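Local coordinates for DUF6844 domain-containing protein (Francisella tularensis subsp. tularensis, PDB 4QVR) that is of unknown function but appears to carry a signal sequence, so it is probably exported from the cytoplasm, at residues 72-77 / 327-332; 103-108 / 268-273; 275-280 / 318-323; 358-363 / 442-447; 366-371 / 417-422. One frame throughout, in Å; residues are numbered along the deposited sequence.

Interaction 1: 72-77 / 327-332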
# COMPACT_ATOMS: atom_id res chain seq x y z
N ASN A 72 4.05 16.48 -8.34
CA ASN A 72 4.41 15.75 -7.11
C ASN A 72 4.46 14.26 -7.40
O ASN A 72 5.46 13.60 -7.10
CB ASN A 72 3.40 15.99 -5.99
CG ASN A 72 3.27 17.46 -5.61
OD1 ASN A 72 2.19 17.93 -5.25
ND2 ASN A 72 4.37 18.19 -5.70
N LEU A 73 3.38 13.74 -7.97
CA LEU A 73 3.32 12.32 -8.29
C LEU A 73 4.29 11.95 -9.41
O LEU A 73 4.94 10.91 -9.33
CB LEU A 73 1.88 11.88 -8.60
CG LEU A 73 0.91 12.11 -7.44
CD1 LEU A 73 -0.46 11.54 -7.75
CD2 LEU A 73 1.43 11.51 -6.15
N ASN A 74 4.42 12.79 -10.44
CA ASN A 74 5.37 12.49 -11.53
C ASN A 74 6.83 12.60 -11.07
O ASN A 74 7.67 11.78 -11.45
CB ASN A 74 5.12 13.34 -12.79
CG ASN A 74 3.95 12.83 -13.65
OD1 ASN A 74 3.23 11.90 -13.27
ND2 ASN A 74 3.79 13.43 -14.82
N ASN A 75 7.14 13.61 -10.27
CA ASN A 75 8.53 13.74 -9.79
C ASN A 75 8.94 12.60 -8.85
O ASN A 75 10.11 12.22 -8.83
CB ASN A 75 8.78 15.10 -9.13
CG ASN A 75 8.71 16.25 -10.13
OD1 ASN A 75 8.66 16.03 -11.34
ND2 ASN A 75 8.70 17.48 -9.61
N ALA A 76 7.97 12.08 -8.09
CA ALA A 76 8.22 10.98 -7.17
C ALA A 76 8.61 9.72 -7.98
O ALA A 76 9.55 9.00 -7.62
CB ALA A 76 7.00 10.72 -6.30
N ILE A 77 7.89 9.49 -9.08
CA ILE A 77 8.20 8.39 -9.98
C ILE A 77 9.64 8.52 -10.54
O ILE A 77 10.38 7.54 -10.58
CB ILE A 77 7.20 8.35 -11.17
CG1 ILE A 77 5.82 7.93 -10.67
CG2 ILE A 77 7.69 7.38 -12.23
CD1 ILE A 77 4.74 8.02 -11.72
N LYS A 327 -3.61 12.32 -19.10
CA LYS A 327 -4.31 11.10 -18.68
C LYS A 327 -3.58 10.34 -17.58
O LYS A 327 -2.36 10.11 -17.67
CB LYS A 327 -4.50 10.13 -19.87
CG LYS A 327 -5.58 10.52 -20.87
CD LYS A 327 -6.96 10.46 -20.25
CE LYS A 327 -8.05 10.75 -21.27
NZ LYS A 327 -9.41 10.66 -20.67
N PRO A 328 -4.31 9.93 -16.54
CA PRO A 328 -3.67 9.17 -15.48
C PRO A 328 -3.40 7.74 -15.91
O PRO A 328 -4.12 7.16 -16.69
CB PRO A 328 -4.70 9.18 -14.34
CG PRO A 328 -6.01 9.48 -14.99
CD PRO A 328 -5.70 10.30 -16.20
N TYR A 329 -2.35 7.18 -15.37
CA TYR A 329 -2.02 5.82 -15.66
C TYR A 329 -1.43 5.26 -14.39
O TYR A 329 -0.97 6.01 -13.52
CB TYR A 329 -1.04 5.74 -16.84
CG TYR A 329 0.22 6.53 -16.60
CD1 TYR A 329 1.14 6.10 -15.68
CD2 TYR A 329 0.49 7.69 -17.30
CE1 TYR A 329 2.30 6.80 -15.44
CE2 TYR A 329 1.65 8.40 -17.07
CZ TYR A 329 2.55 7.94 -16.14
OH TYR A 329 3.72 8.60 -15.88
N ILE A 330 -1.42 3.95 -14.27
CA ILE A 330 -0.90 3.31 -13.11
C ILE A 330 0.31 2.48 -13.48
O ILE A 330 0.25 1.69 -14.41
CB ILE A 330 -1.98 2.43 -12.48
CG1 ILE A 330 -3.14 3.33 -12.07
CG2 ILE A 330 -1.41 1.65 -11.29
CD1 ILE A 330 -4.45 2.62 -11.89
N LEU A 331 1.42 2.68 -12.77
CA LEU A 331 2.62 1.93 -13.00
C LEU A 331 2.70 0.91 -11.90
O LEU A 331 2.26 1.16 -10.80
CB LEU A 331 3.85 2.80 -12.95
CG LEU A 331 3.88 3.96 -13.93
CD1 LEU A 331 5.22 4.68 -13.80
CD2 LEU A 331 3.69 3.45 -15.33
N ALA A 332 3.24 -0.26 -12.22
CA ALA A 332 3.41 -1.34 -11.28
C ALA A 332 4.80 -1.89 -11.48
O ALA A 332 5.19 -2.24 -12.61
CB ALA A 332 2.41 -2.43 -11.53
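Ile77 and Leu331 meet where helix 67-78 packs over one face of a four-stranded antiparallel sheet, on its inner strand 328-337. The helix and strand segments run in roughly the same direction, at 27° to each other, and the axes of the two short segments come no closer than 11.8 Å, so long side chains must bridge the gap. Ile77 and Leu331 do this together; the atoms of Ile77 can be followed outward. CB is directed at the strand but stops short of contact and divides into two branches. CG2, held anti to the backbone N, comes to 4.0 Å from CD1 of Leu331. The other branch starts at CG1, beside the backbone N (chi1 -70°), and runs on extended, which brings its end, Ile77 CD1, to the same 4.0 Å from Leu331 CD1. The two side chains cross at about a right angle. Isoleucine suits the helix side because its two branches both lie against the Leu331 methyl; leucine suits the strand because its length reaches up to the helix. One turn earlier, Asn74 gives its amide ND2 to the carbonyl O of Phe322, tying the helix to the edge strand. Tyr329 stands beside this group, its OH 4.2 Å from Asn74 OD1 and 4.3 Å from Ile77 CD1.

Interaction 2: 103-108 / 268-273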
# COMPACT_ATOMS: atom_id res chain seq x y z
N GLU A 103 11.78 9.52 7.07
CA GLU A 103 11.53 10.82 7.73
C GLU A 103 12.17 11.97 6.92
O GLU A 103 11.56 13.00 6.71
CB GLU A 103 12.12 10.86 9.14
CG GLU A 103 11.55 9.89 10.17
CD GLU A 103 10.19 10.27 10.73
OE1 GLU A 103 9.42 10.98 10.03
OE2 GLU A 103 9.89 9.84 11.88
N ASN A 104 13.42 11.80 6.52
CA ASN A 104 14.10 12.74 5.68
C ASN A 104 13.41 12.99 4.36
O ASN A 104 13.32 14.13 3.87
CB ASN A 104 15.50 12.27 5.42
CG ASN A 104 16.42 12.51 6.61
OD1 ASN A 104 16.10 13.31 7.51
ND2 ASN A 104 17.58 11.86 6.59
N TYR A 105 12.93 11.92 3.74
CA TYR A 105 12.21 12.07 2.48
C TYR A 105 10.91 12.89 2.69
O TYR A 105 10.57 13.77 1.89
CB TYR A 105 11.91 10.69 1.88
CG TYR A 105 11.22 10.75 0.56
CD1 TYR A 105 11.93 10.98 -0.62
CD2 TYR A 105 9.83 10.61 0.47
CE1 TYR A 105 11.27 11.05 -1.85
CE2 TYR A 105 9.18 10.69 -0.75
CZ TYR A 105 9.88 10.92 -1.90
OH TYR A 105 9.18 10.98 -3.09
N ILE A 106 10.19 12.59 3.75
CA ILE A 106 8.96 13.29 4.02
C ILE A 106 9.21 14.78 4.28
O ILE A 106 8.46 15.64 3.80
CB ILE A 106 8.23 12.65 5.21
CG1 ILE A 106 7.70 11.27 4.80
CG2 ILE A 106 7.12 13.56 5.66
CD1 ILE A 106 7.19 10.39 5.95
N ASP A 107 10.29 15.08 5.01
CA ASP A 107 10.64 16.46 5.39
C ASP A 107 11.21 17.29 4.25
O ASP A 107 10.77 18.42 4.00
CB ASP A 107 11.64 16.47 6.56
CG ASP A 107 11.08 15.84 7.83
OD1 ASP A 107 9.87 15.51 7.86
OD2 ASP A 107 11.85 15.66 8.81
N GLN A 108 12.17 16.74 3.54
CA GLN A 108 12.79 17.47 2.46
C GLN A 108 11.85 17.74 1.30
O GLN A 108 12.12 18.62 0.49
CB GLN A 108 14.04 16.75 2.03
CG GLN A 108 15.08 16.80 3.14
CD GLN A 108 16.19 15.81 2.96
OE1 GLN A 108 16.48 15.38 1.84
NE2 GLN A 108 16.82 15.43 4.06
N GLY A 268 10.65 -0.04 3.23
CA GLY A 268 9.90 1.05 3.83
C GLY A 268 9.03 1.65 2.73
O GLY A 268 9.40 1.68 1.56
N VAL A 269 7.83 2.08 3.09
CA VAL A 269 6.94 2.68 2.10
C VAL A 269 6.39 3.94 2.75
O VAL A 269 6.11 3.96 3.94
CB VAL A 269 5.83 1.72 1.65
CG1 VAL A 269 5.00 1.27 2.83
CG2 VAL A 269 4.92 2.37 0.59
N VAL A 270 6.37 5.01 1.97
CA VAL A 270 5.81 6.27 2.37
C VAL A 270 4.53 6.37 1.56
O VAL A 270 4.57 6.22 0.34
CB VAL A 270 6.75 7.45 2.00
CG1 VAL A 270 6.07 8.81 2.23
CG2 VAL A 270 8.02 7.40 2.81
N VAL A 271 3.41 6.60 2.24
CA VAL A 271 2.11 6.76 1.58
C VAL A 271 1.51 8.16 1.86
O VAL A 271 1.85 8.81 2.86
CB VAL A 271 1.08 5.68 1.99
CG1 VAL A 271 1.53 4.26 1.60
CG2 VAL A 271 0.74 5.74 3.49
N ILE A 272 0.66 8.64 0.95
CA ILE A 272 -0.04 9.90 1.11
C ILE A 272 -1.51 9.62 0.83
O ILE A 272 -1.82 8.70 0.10
CB ILE A 272 0.39 10.96 0.10
CG1 ILE A 272 -0.01 10.50 -1.30
CG2 ILE A 272 1.86 11.26 0.26
CD1 ILE A 272 0.36 11.42 -2.41
N TYR A 273 -2.40 10.41 1.42
CA TYR A 273 -3.82 10.30 1.15
C TYR A 273 -4.25 11.48 0.29
O TYR A 273 -3.86 12.61 0.57
CB TYR A 273 -4.68 10.33 2.41
CG TYR A 273 -6.15 10.30 2.04
CD1 TYR A 273 -6.75 9.12 1.67
CD2 TYR A 273 -6.92 11.46 2.01
CE1 TYR A 273 -8.09 9.08 1.30
CE2 TYR A 273 -8.26 11.43 1.66
CZ TYR A 273 -8.84 10.22 1.29
OH TYR A 273 -10.17 10.17 0.91
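Ile106 and Val270 bring the two backbones nearest, with CA atoms 7.9 Å apart, where the last turns of helix 94-108 lie over the central strand of a three-stranded antiparallel sheet. The turns are regular: Asp107 N bonds to Glu103 O at 3.0 Å, and Gln108 N to Asn104 O at 2.9 Å. The consecutive residues Tyr105 and Ile106 therefore diverge from the helix; the CB of Tyr105 points toward the strand, while Ile106 gets there with the end of its side chain. Val270 rises toward the two of them.

The valine meets each with a different methyl. Its CG1, anti to the backbone N (chi1 171°), reaches Ile106, lying 3.9 Å from Ile106 CG1 and 4.2 Å from Ile106 CD1; it is thus the middle and end of the isoleucine arm that rest on the strand. Val270 CG2 turns to Tyr105 and approaches the ring obliquely, 4.4 Å from Tyr105 CD2. A short, forked residue is apt here, since both methyls are used while the strand backbone remains close to the helix. Isoleucine supplies a buried apolar arm, whereas tyrosine suits a partly exposed flank, with its ring carbons at the valine and its hydroxyl carried beyond it.

Val269 and Val271 point to the other face of the sheet. The contact joins a helix to a strand held on both sides: Val270 pairs through its backbone with strand 251-261, and Val269 and Val271 pair with strand 117-126. Leu111 of the short helix 111-114 touches both Tyr105 and Val270, and Val118 of strand 117-126 touches Ile106.

Interaction 3: 275-280 / 318-323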
# COMPACT_ATOMS: atom_id res chain seq x y z
N ASP A 275 -7.94 12.98 -1.54
CA ASP A 275 -9.36 12.93 -1.95
C ASP A 275 -9.46 12.89 -3.46
O ASP A 275 -10.26 12.15 -4.00
CB ASP A 275 -10.15 14.15 -1.46
CG ASP A 275 -10.64 14.00 -0.04
OD1 ASP A 275 -11.10 12.88 0.32
OD2 ASP A 275 -10.61 15.01 0.70
N LYS A 276 -8.66 13.69 -4.13
CA LYS A 276 -8.71 13.74 -5.59
C LYS A 276 -8.41 12.39 -6.20
O LYS A 276 -9.12 11.96 -7.11
CB LYS A 276 -7.78 14.81 -6.12
CG LYS A 276 -8.22 16.18 -5.64
CD LYS A 276 -7.43 17.32 -6.24
CE LYS A 276 -8.07 18.64 -5.83
NZ LYS A 276 -7.37 19.83 -6.36
N ILE A 277 -7.39 11.71 -5.69
CA ILE A 277 -7.07 10.36 -6.14
C ILE A 277 -8.25 9.44 -5.82
O ILE A 277 -8.66 8.64 -6.67
CB ILE A 277 -5.77 9.83 -5.53
CG1 ILE A 277 -4.59 10.59 -6.11
CG2 ILE A 277 -5.59 8.33 -5.79
CD1 ILE A 277 -4.39 10.39 -7.61
N LYS A 278 -8.81 9.55 -4.62
CA LYS A 278 -9.98 8.75 -4.30
C LYS A 278 -11.12 9.02 -5.32
O LYS A 278 -11.77 8.10 -5.79
CB LYS A 278 -10.50 9.02 -2.90
CG LYS A 278 -11.84 8.33 -2.65
CD LYS A 278 -12.38 8.58 -1.26
CE LYS A 278 -13.73 7.89 -1.10
NZ LYS A 278 -14.19 7.92 0.31
N GLY A 279 -11.36 10.31 -5.60
CA GLY A 279 -12.40 10.74 -6.53
C GLY A 279 -12.14 10.36 -7.98
O GLY A 279 -13.07 10.12 -8.74
N MSE A 280 -10.87 10.31 -8.35
CA MSE A 280 -10.50 9.92 -9.70
C MSE A 280 -10.88 8.48 -9.92
O MSE A 280 -11.50 8.15 -10.93
CB MSE A 280 -9.00 10.13 -9.87
CG MSE A 280 -8.53 9.81 -11.27
SE MSE A 280 -6.64 9.29 -11.19
CE MSE A 280 -6.75 7.56 -10.24
N ILE A 318 2.73 0.10 -6.59
CA ILE A 318 2.15 0.83 -7.70
C ILE A 318 2.33 2.32 -7.50
O ILE A 318 2.59 2.80 -6.39
CB ILE A 318 0.65 0.49 -7.87
CG1 ILE A 318 -0.22 1.11 -6.77
CG2 ILE A 318 0.45 -1.00 -7.89
CD1 ILE A 318 -0.52 2.57 -6.98
N ARG A 319 2.22 3.06 -8.60
CA ARG A 319 2.31 4.52 -8.58
C ARG A 319 1.31 5.06 -9.56
O ARG A 319 0.99 4.41 -10.54
CB ARG A 319 3.69 5.03 -9.04
CG ARG A 319 4.90 4.60 -8.22
CD ARG A 319 4.93 5.20 -6.82
NE ARG A 319 6.13 4.72 -6.18
CZ ARG A 319 6.25 3.56 -5.56
NH1 ARG A 319 5.20 2.76 -5.38
NH2 ARG A 319 7.42 3.22 -5.07
N VAL A 320 0.83 6.27 -9.31
CA VAL A 320 -0.05 6.91 -10.24
C VAL A 320 0.72 8.04 -10.86
O VAL A 320 1.40 8.80 -10.17
CB VAL A 320 -1.33 7.46 -9.59
CG1 VAL A 320 -2.13 8.26 -10.60
CG2 VAL A 320 -2.18 6.32 -9.05
N GLY A 321 0.62 8.14 -12.17
CA GLY A 321 1.25 9.21 -12.91
C GLY A 321 0.27 9.76 -13.92
O GLY A 321 -0.87 9.27 -14.04
N PHE A 322 0.71 10.76 -14.67
CA PHE A 322 -0.11 11.43 -15.68
C PHE A 322 0.75 11.68 -16.91
O PHE A 322 1.82 12.26 -16.79
CB PHE A 322 -0.65 12.74 -15.12
CG PHE A 322 -1.47 12.57 -13.86
CD1 PHE A 322 -2.81 12.25 -13.92
CD2 PHE A 322 -0.88 12.74 -12.61
CE1 PHE A 322 -3.56 12.11 -12.77
CE2 PHE A 322 -1.63 12.59 -11.45
CZ PHE A 322 -2.97 12.27 -11.53
N GLY A 323 0.29 11.21 -18.07
CA GLY A 323 1.06 11.34 -19.32
C GLY A 323 0.92 12.67 -20.05
O GLY A 323 0.26 13.59 -19.57
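Val320, Met280 and Ile277 bury the most surface in this contact, in which the first turns of helix 275-285 pack against edge strand 318-322 of the four-stranded antiparallel sheet. Val320 points from the strand to the helix and presents CG1 to the isoleucine, 4.3 Å from Ile277 CD1. The Ile277 backbone does not aim its side chain at the strand; the tip gets there because rotation about CB-CG1 (chi2 -64°) turns CD1 out of the extended line and toward Val320. Beta-branched valine and isoleucine suit this buried meeting of strand and helix, being compact and apolar. Met280, a selenomethionine in the crystal, lies one turn further on and faces the strand. Its long unbranched chain stretches out with CG anti to the backbone N (chi1 -177°), and its SE reaches Phe322, 4.5 Å from CE1 and oblique to the ring. Leu73 of helix 67-78 touches both Ile277 and Phe322, so the apolar cluster extends to a second helix. Arg319, between Ile318 and Val320, starts toward the other face and then curls back along its own strand. Its NH1, shared with Tyr316 O, donates to Ile318 O at 2.8 Å, almost in the guanidinium plane but 58° out of the carbonyl plane.

Interaction 4: 358-363 / 442-447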
# COMPACT_ATOMS: atom_id res chain seq x y z
N ILE A 358 4.94 -11.18 -13.02
CA ILE A 358 4.05 -11.85 -12.09
C ILE A 358 3.87 -10.99 -10.86
O ILE A 358 2.74 -10.83 -10.38
CB ILE A 358 4.61 -13.23 -11.63
CG1 ILE A 358 4.66 -14.23 -12.79
CG2 ILE A 358 3.76 -13.82 -10.51
CD1 ILE A 358 5.31 -15.56 -12.43
N MSE A 359 4.97 -10.43 -10.34
CA MSE A 359 4.92 -9.61 -9.14
C MSE A 359 4.24 -8.29 -9.45
O MSE A 359 3.40 -7.84 -8.68
CB MSE A 359 6.29 -9.38 -8.48
CG MSE A 359 7.04 -10.67 -8.10
SE MSE A 359 6.13 -11.78 -6.74
CE MSE A 359 7.61 -12.93 -6.14
N ALA A 360 4.59 -7.68 -10.58
CA ALA A 360 3.98 -6.41 -10.96
C ALA A 360 2.47 -6.53 -11.08
O ALA A 360 1.72 -5.64 -10.66
CB ALA A 360 4.59 -5.90 -12.26
N ARG A 361 2.02 -7.66 -11.61
CA ARG A 361 0.61 -7.92 -11.78
C ARG A 361 -0.06 -8.09 -10.42
O ARG A 361 -1.14 -7.54 -10.19
CB ARG A 361 0.40 -9.16 -12.63
CG ARG A 361 -1.04 -9.40 -13.02
CD ARG A 361 -1.25 -10.72 -13.74
NE ARG A 361 -2.66 -10.88 -14.06
CZ ARG A 361 -3.59 -11.28 -13.20
NH1 ARG A 361 -3.28 -11.57 -11.93
NH2 ARG A 361 -4.85 -11.37 -13.59
N ALA A 362 0.55 -8.86 -9.53
CA ALA A 362 -0.00 -9.04 -8.20
C ALA A 362 -0.16 -7.68 -7.49
O ALA A 362 -1.08 -7.48 -6.69
CB ALA A 362 0.85 -10.01 -7.39
N ASN A 363 0.74 -6.74 -7.76
CA ASN A 363 0.63 -5.40 -7.18
C ASN A 363 -0.66 -4.71 -7.65
O ASN A 363 -1.34 -4.02 -6.87
CB ASN A 363 1.86 -4.57 -7.55
CG ASN A 363 3.09 -4.91 -6.72
OD1 ASN A 363 3.00 -5.32 -5.57
ND2 ASN A 363 4.24 -4.67 -7.28
N TYR A 442 16.11 -9.05 -12.32
CA TYR A 442 15.47 -8.50 -13.48
C TYR A 442 14.27 -7.74 -12.99
O TYR A 442 13.74 -8.03 -11.92
CB TYR A 442 15.02 -9.62 -14.40
CG TYR A 442 16.16 -10.45 -14.91
CD1 TYR A 442 16.82 -10.10 -16.08
CD2 TYR A 442 16.61 -11.56 -14.21
CE1 TYR A 442 17.88 -10.86 -16.54
CE2 TYR A 442 17.66 -12.32 -14.65
CZ TYR A 442 18.29 -11.97 -15.83
OH TYR A 442 19.34 -12.72 -16.27
N GLY A 443 13.83 -6.77 -13.77
CA GLY A 443 12.67 -6.02 -13.36
C GLY A 443 11.90 -5.49 -14.53
O GLY A 443 12.41 -5.42 -15.65
N VAL A 444 10.65 -5.14 -14.25
CA VAL A 444 9.76 -4.56 -15.25
C VAL A 444 8.95 -3.47 -14.60
O VAL A 444 8.81 -3.42 -13.36
CB VAL A 444 8.76 -5.58 -15.85
CG1 VAL A 444 9.49 -6.67 -16.64
CG2 VAL A 444 7.91 -6.21 -14.76
N VAL A 445 8.43 -2.59 -15.45
CA VAL A 445 7.50 -1.56 -15.05
C VAL A 445 6.35 -1.72 -16.02
O VAL A 445 6.53 -1.58 -17.24
CB VAL A 445 8.05 -0.14 -15.19
CG1 VAL A 445 6.99 0.85 -14.72
CG2 VAL A 445 9.34 0.03 -14.38
N LEU A 446 5.19 -2.05 -15.48
CA LEU A 446 4.03 -2.27 -16.29
C LEU A 446 3.14 -1.05 -16.16
O LEU A 446 3.14 -0.39 -15.12
CB LEU A 446 3.28 -3.53 -15.85
CG LEU A 446 4.02 -4.88 -15.93
CD1 LEU A 446 3.06 -6.03 -15.68
CD2 LEU A 446 4.70 -5.10 -17.27
N LYS A 447 2.41 -0.75 -17.23
CA LYS A 447 1.48 0.36 -17.25
C LYS A 447 0.08 -0.19 -17.54
O LYS A 447 -0.12 -0.93 -18.50
CB LYS A 447 1.84 1.38 -18.34
CG LYS A 447 0.88 2.56 -18.39
CD LYS A 447 1.00 3.32 -19.70
CE LYS A 447 -0.05 4.42 -19.79
NZ LYS A 447 -0.10 5.08 -21.13
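Apolar contacts centre on Ala360, whose single methyl is directed at Val444 and Leu446. Its CB lies 3.7 Å from Leu446 CD1 and 3.9 Å from Leu446 CG, so the leucine covers it with the fork as well as one of its tips. Val444 adds a lighter touch: its CG2, in the crowded position between the backbone N and the carbonyl carbon, is 4.2 Å from Ala360 CB. Alanine suits this place because a small side chain lets helix and strand come close, their axes only 8.6 Å apart at a crossing of -38°. Here helix 349-370 covers one face of the four-stranded antiparallel sheet, over its inner strand 440-448. Val444 and Leu446, two residues apart, share that face, while Val445 between them turns to the other and touches Leu331. Contact with the helix backbone is slighter. Arg361 N is 4.5 Å from Leu446 CD1, and the long arginine side chain leads away from the strand, fitting a residue at the border of the contact. Polar bonding runs along the helix, from the strand to its two neighbouring strands, or to other helices. Ala362 N bonds to Ile358 O at 3.1 Å, and Asn363, buried, uses its OD1 to accept from Gln139 NE2 of helix 134-159.

Interaction 5: 366-371 / 417-422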
# COMPACT_ATOMS: atom_id res chain seq x y z
N THR A 366 -3.80 -6.37 -5.91
CA THR A 366 -3.95 -5.85 -4.58
C THR A 366 -4.54 -4.41 -4.55
O THR A 366 -5.32 -4.02 -3.66
CB THR A 366 -2.56 -5.85 -3.92
OG1 THR A 366 -2.07 -7.20 -3.91
CG2 THR A 366 -2.63 -5.34 -2.52
N LEU A 367 -4.13 -3.61 -5.52
CA LEU A 367 -4.61 -2.25 -5.65
C LEU A 367 -6.11 -2.24 -5.90
O LEU A 367 -6.87 -1.54 -5.27
CB LEU A 367 -3.94 -1.58 -6.85
CG LEU A 367 -4.45 -0.20 -7.23
CD1 LEU A 367 -4.21 0.74 -6.05
CD2 LEU A 367 -3.77 0.28 -8.50
N ILE A 368 -6.52 -3.04 -6.85
CA ILE A 368 -7.91 -3.12 -7.25
C ILE A 368 -8.78 -3.66 -6.12
O ILE A 368 -9.85 -3.12 -5.85
CB ILE A 368 -8.02 -3.92 -8.54
CG1 ILE A 368 -7.32 -3.13 -9.65
CG2 ILE A 368 -9.47 -4.18 -8.91
CD1 ILE A 368 -7.08 -3.91 -10.91
N ALA A 369 -8.29 -4.67 -5.41
CA ALA A 369 -9.00 -5.23 -4.27
C ALA A 369 -9.22 -4.17 -3.20
O ALA A 369 -10.28 -4.15 -2.55
CB ALA A 369 -8.24 -6.40 -3.67
N GLY A 370 -8.23 -3.30 -3.02
CA GLY A 370 -8.31 -2.23 -2.00
C GLY A 370 -9.38 -1.18 -2.25
O GLY A 370 -9.75 -0.44 -1.35
N GLN A 371 -9.85 -1.11 -3.49
CA GLN A 371 -10.87 -0.17 -3.90
C GLN A 371 -12.18 -0.91 -3.83
O GLN A 371 -12.83 -1.14 -4.83
CB GLN A 371 -10.56 0.29 -5.33
CG GLN A 371 -9.15 0.88 -5.43
CD GLN A 371 -8.79 1.36 -6.81
OE1 GLN A 371 -9.50 1.12 -7.78
NE2 GLN A 371 -7.66 2.05 -6.92
N ALA A 417 -11.38 -12.64 -4.76
CA ALA A 417 -11.28 -13.29 -6.06
C ALA A 417 -10.56 -12.47 -7.12
O ALA A 417 -10.53 -11.23 -7.09
CB ALA A 417 -12.67 -13.66 -6.55
N ASN A 418 -9.98 -13.19 -8.07
CA ASN A 418 -9.25 -12.61 -9.19
C ASN A 418 -10.14 -11.87 -10.18
O ASN A 418 -11.36 -11.84 -10.03
CB ASN A 418 -8.46 -13.72 -9.92
CG ASN A 418 -9.29 -14.97 -10.19
OD1 ASN A 418 -10.49 -15.03 -9.88
ND2 ASN A 418 -8.65 -15.99 -10.76
N LEU A 419 -9.51 -11.26 -11.17
CA LEU A 419 -10.22 -10.52 -12.22
C LEU A 419 -9.20 -10.15 -13.30
O LEU A 419 -8.68 -9.04 -13.31
CB LEU A 419 -10.91 -9.27 -11.64
CG LEU A 419 -10.11 -8.19 -10.89
CD1 LEU A 419 -11.08 -7.10 -10.45
CD2 LEU A 419 -9.34 -8.71 -9.68
N ASP A 420 -8.91 -11.10 -14.19
CA ASP A 420 -7.88 -10.88 -15.23
C ASP A 420 -7.76 -9.41 -15.64
O ASP A 420 -8.72 -8.79 -16.11
CB ASP A 420 -8.04 -11.84 -16.44
CG ASP A 420 -9.46 -11.95 -16.97
OD1 ASP A 420 -10.35 -11.19 -16.52
OD2 ASP A 420 -9.70 -12.81 -17.84
N ILE A 421 -6.56 -8.86 -15.42
CA ILE A 421 -6.26 -7.47 -15.73
C ILE A 421 -6.02 -7.37 -17.23
O ILE A 421 -5.20 -8.12 -17.77
CB ILE A 421 -4.98 -6.96 -15.02
CG1 ILE A 421 -4.92 -7.32 -13.52
CG2 ILE A 421 -4.84 -5.45 -15.21
CD1 ILE A 421 -6.01 -6.71 -12.67
N VAL A 422 -6.71 -6.45 -17.89
CA VAL A 422 -6.56 -6.29 -19.34
C VAL A 422 -5.69 -5.09 -19.69
O VAL A 422 -5.65 -4.10 -18.97
CB VAL A 422 -7.94 -6.10 -20.03
CG1 VAL A 422 -7.78 -5.87 -21.53
CG2 VAL A 422 -8.83 -7.31 -19.77
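Ile368 meets Leu419 and Ile421 at the protein surface, and it alone supplies the helix side of this small apolar contact. Along the helix, Thr366 comes first and turns its OG1 back to Ala362 O within the helix. Its carbonyl O in turn accepts from Gly370 N at 3.1 Å. Leu367 does not meet the loop; its side chain goes to the sheet, where a large apolar residue is well placed against Ile318 and Ile330.

Ile368 then turns to the loop and uses both of its branches. CG2, anti to the backbone N, lies 3.7 Å from Leu419 CD1, the two side chains slanting across each other. The longer branch stands beside the backbone N (chi1 -66°) and meets Ile421 tip to tip, Ile368 CD1 and Ile421 CD1 being 3.5 Å apart, which is tight for two methyl groups. Isoleucine fits because its fork can serve two loop residues at once. The Leu419 half is the less certain: that residue is exposed and poorly ordered, so its position is only approximate.

Ala369 follows, and its carbonyl O accepts a bond from Tyr412 OH of helix 402-415. Gln371 N closes the segment with a bond of 3.1 Å to Ile368 O.

The loop carrying Leu419 and Ile421 leads from helix 402-415 into strand 424-433. Trp448, at the end of neighbouring strand 440-448, touches both Ile368 and Ile421, so the end of helix 349-370, the loop and the sheet meet here.

Interactions 1, 3 and 4 share the four-stranded sheet. The centres of 1 and 3 are about 8 Å apart, and their strands pair through Leu331 N to Arg319 O (2.8 Å); Ala332 O to Leu446 N (2.9 Å) likewise joins 1 to 4. Interactions 4 and 5 use successive parts of helix 349-370, their centres about 14 Å apart, and Arg361 NH2 packs 3.5 Å from Asp420 CA. Interaction 2 belongs to the three-stranded sheet but touches 1 through Ala76 CB and Tyr105 OH, 3.9 Å apart. It lies across the chain's centre from interaction 5, about 26 Å away centre to centre. No active site is known for this protein.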